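Local coordinates for protein serine proteinase inhibitor A (Sagittaria sagittifolia, PDB 3E8L) that inhibits endopeptidases, probably trypsin and chymotrypsin together through two reactive sites and kallikrein weakly, as a Kunitz-type inhibitor with a beta-trefoil fold, at residues T99-I103 with N127-F131. The protein carries 2 engineered substitutions. Numbering follows the deposited sequence.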
loop_
_atom_site.group_PDB
_atom_site.type_symbol
_atom_site.label_atom_id
_atom_site.label_comp_id
_atom_site.label_asym_id
_atom_site.label_seq_id
_atom_site.Cartn_x
_atom_site.Cartn_y
_atom_site.Cartn_z
ATOM N N THR A 99 0.753 -5.466 -8.081
ATOM C CA THR A 99 2.168 -5.351 -8.367
ATOM C C THR A 99 2.821 -4.304 -7.434
ATOM O O THR A 99 3.924 -3.813 -7.708
ATOM C CB THR A 99 2.410 -4.954 -9.866
ATOM O OG1 THR A 99 1.830 -3.669 -10.112
ATOM C CG2 THR A 99 1.808 -5.960 -10.825
ATOM N N ALA A 100 2.139 -3.949 -6.347
ATOM C CA ALA A 100 2.665 -2.943 -5.421
ATOM C C ALA A 100 3.856 -3.516 -4.639
ATOM O O ALA A 100 3.899 -4.714 -4.348
ATOM C CB ALA A 100 1.575 -2.460 -4.490
ATOM N N TRP A 101 4.820 -2.669 -4.322
ATOM C CA TRP A 101 5.985 -3.082 -3.563
ATOM C C TRP A 101 5.630 -3.205 -2.110
ATOM O O TRP A 101 4.751 -2.488 -1.628
ATOM C CB TRP A 101 7.083 -2.024 -3.658
ATOM C CG TRP A 101 7.777 -1.925 -4.948
ATOM C CD1 TRP A 101 7.318 -2.330 -6.172
ATOM C CD2 TRP A 101 9.065 -1.332 -5.176
ATOM N NE1 TRP A 101 8.262 -2.053 -7.144
ATOM C CE2 TRP A 101 9.335 -1.431 -6.553
ATOM C CE3 TRP A 101 10.020 -0.747 -4.347
ATOM C CZ2 TRP A 101 10.516 -0.964 -7.111
ATOM C CZ3 TRP A 101 11.183 -0.275 -4.909
ATOM C CH2 TRP A 101 11.426 -0.392 -6.270
ATOM N N SER A 102 6.324 -4.086 -1.383
ATOM C CA SER A 102 6.296 -3.978 0.084
ATOM C C SER A 102 7.465 -4.582 0.844
ATOM O O SER A 102 8.264 -5.332 0.284
ATOM C CB SER A 102 4.950 -4.445 0.666
ATOM O OG SER A 102 4.712 -5.776 0.375
ATOM N N ILE A 103 7.570 -4.208 2.117
ATOM C CA ILE A 103 8.559 -4.753 3.011
ATOM C C ILE A 103 8.176 -6.181 3.335
ATOM O O ILE A 103 7.110 -6.457 3.863
ATOM C CB ILE A 103 8.634 -3.969 4.313
ATOM C CG1 ILE A 103 8.709 -2.478 4.023
ATOM C CG2 ILE A 103 9.861 -4.405 5.109
ATOM C CD1 ILE A 103 8.378 -1.639 5.199
ATOM N N ASN A 127 -2.049 -5.412 0.331
ATOM C CA ASN A 127 -0.715 -5.219 0.922
ATOM C C ASN A 127 0.155 -4.294 0.091
ATOM O O ASN A 127 0.244 -4.432 -1.134
ATOM C CB ASN A 127 0.029 -6.550 1.094
ATOM C CG ASN A 127 -0.617 -7.456 2.118
ATOM O OD1 ASN A 127 -1.331 -6.998 3.008
ATOM N ND2 ASN A 127 -0.383 -8.751 1.989
ATOM N N PHE A 128 0.773 -3.328 0.751
ATOM C CA PHE A 128 1.807 -2.555 0.106
ATOM C C PHE A 128 2.487 -1.744 1.171
ATOM O O PHE A 128 1.918 -1.491 2.223
ATOM C CB PHE A 128 1.262 -1.657 -1.004
ATOM C CG PHE A 128 0.279 -0.649 -0.537
ATOM C CD1 PHE A 128 -1.062 -0.985 -0.357
ATOM C CD2 PHE A 128 0.669 0.657 -0.292
ATOM C CE1 PHE A 128 -1.988 -0.037 0.087
ATOM C CE2 PHE A 128 -0.272 1.604 0.139
ATOM C CZ PHE A 128 -1.584 1.250 0.332
ATOM N N SER A 129 3.721 -1.361 0.895
ATOM C CA SER A 129 4.411 -0.462 1.777
ATOM C C SER A 129 4.537 0.898 1.105
ATOM O O SER A 129 4.111 1.094 -0.038
ATOM C CB SER A 129 5.749 -1.067 2.177
ATOM O OG SER A 129 5.506 -2.331 2.784
ATOM N N TRP A 130 5.089 1.841 1.845
ATOM C CA TRP A 130 5.139 3.217 1.427
ATOM C C TRP A 130 6.604 3.565 1.279
ATOM O O TRP A 130 7.370 3.468 2.235
ATOM C CB TRP A 130 4.487 4.087 2.498
ATOM C CG TRP A 130 2.980 3.939 2.615
ATOM C CD1 TRP A 130 2.280 3.238 3.572
ATOM C CD2 TRP A 130 1.991 4.522 1.745
ATOM N NE1 TRP A 130 0.914 3.361 3.353
ATOM C CE2 TRP A 130 0.714 4.135 2.238
ATOM C CE3 TRP A 130 2.063 5.331 0.597
ATOM C CZ2 TRP A 130 -0.473 4.533 1.625
ATOM C CZ3 TRP A 130 0.879 5.732 -0.004
ATOM C CH2 TRP A 130 -0.375 5.332 0.506
ATOM N N PHE A 131 7.005 3.959 0.077
ATOM C CA PHE A 131 8.401 4.244 -0.176
ATOM C C PHE A 131 8.681 5.723 -0.378
ATOM O O PHE A 131 7.859 6.476 -0.909
ATOM C CB PHE A 131 8.917 3.375 -1.315
ATOM C CG PHE A 131 8.796 1.915 -1.023
ATOM C CD1 PHE A 131 9.903 1.183 -0.600
ATOM C CD2 PHE A 131 7.568 1.271 -1.134
ATOM C CE1 PHE A 131 9.794 -0.183 -0.311
ATOM C CE2 PHE A 131 7.455 -0.085 -0.848
ATOM C CZ PHE A 131 8.570 -0.803 -0.431
#
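Ser129 makes two hydrogen bonds with residues 99-103, one given by its backbone and one received by its hydroxyl. Ser129 N donates to Trp101 O (2.9 Å), while Ile103 N donates to Ser129 OG at 2.9 Å, almost straight at 167°. Because OG lies beside its own backbone N, anti to the carbonyl carbon (chi1 -57°), it is brought up to Ile103 N, and serine suits the place as a small side chain with an acceptor on a short arm. Trp101 O also receives a CA-H...O contact from Phe128.

The aromatic contact is a T-shaped pair: the six-membered edge of Trp101 meets a face of Phe131, with CE3 over the ring centre and the planes at 82°. Phe131 CE2 also packs on Trp101 CB at 3.4 Å. In this beta-trefoil the pair joins strand 101-103 to the start of strand 130-135, and Phe87 adds a third ring that meets both. A flat, wide phenylalanine suits this buried place, and an alanine here would probably leave the Trp101 edge without its facing ring and open a gap beside Ile117 and Ala146.

Among apolar contacts, Ala100 CB meets Phe128 CB at 3.6 Å, its small methyl allowing close approach, while the Phe128 ring leads away to a cation-pi contact with Lys86.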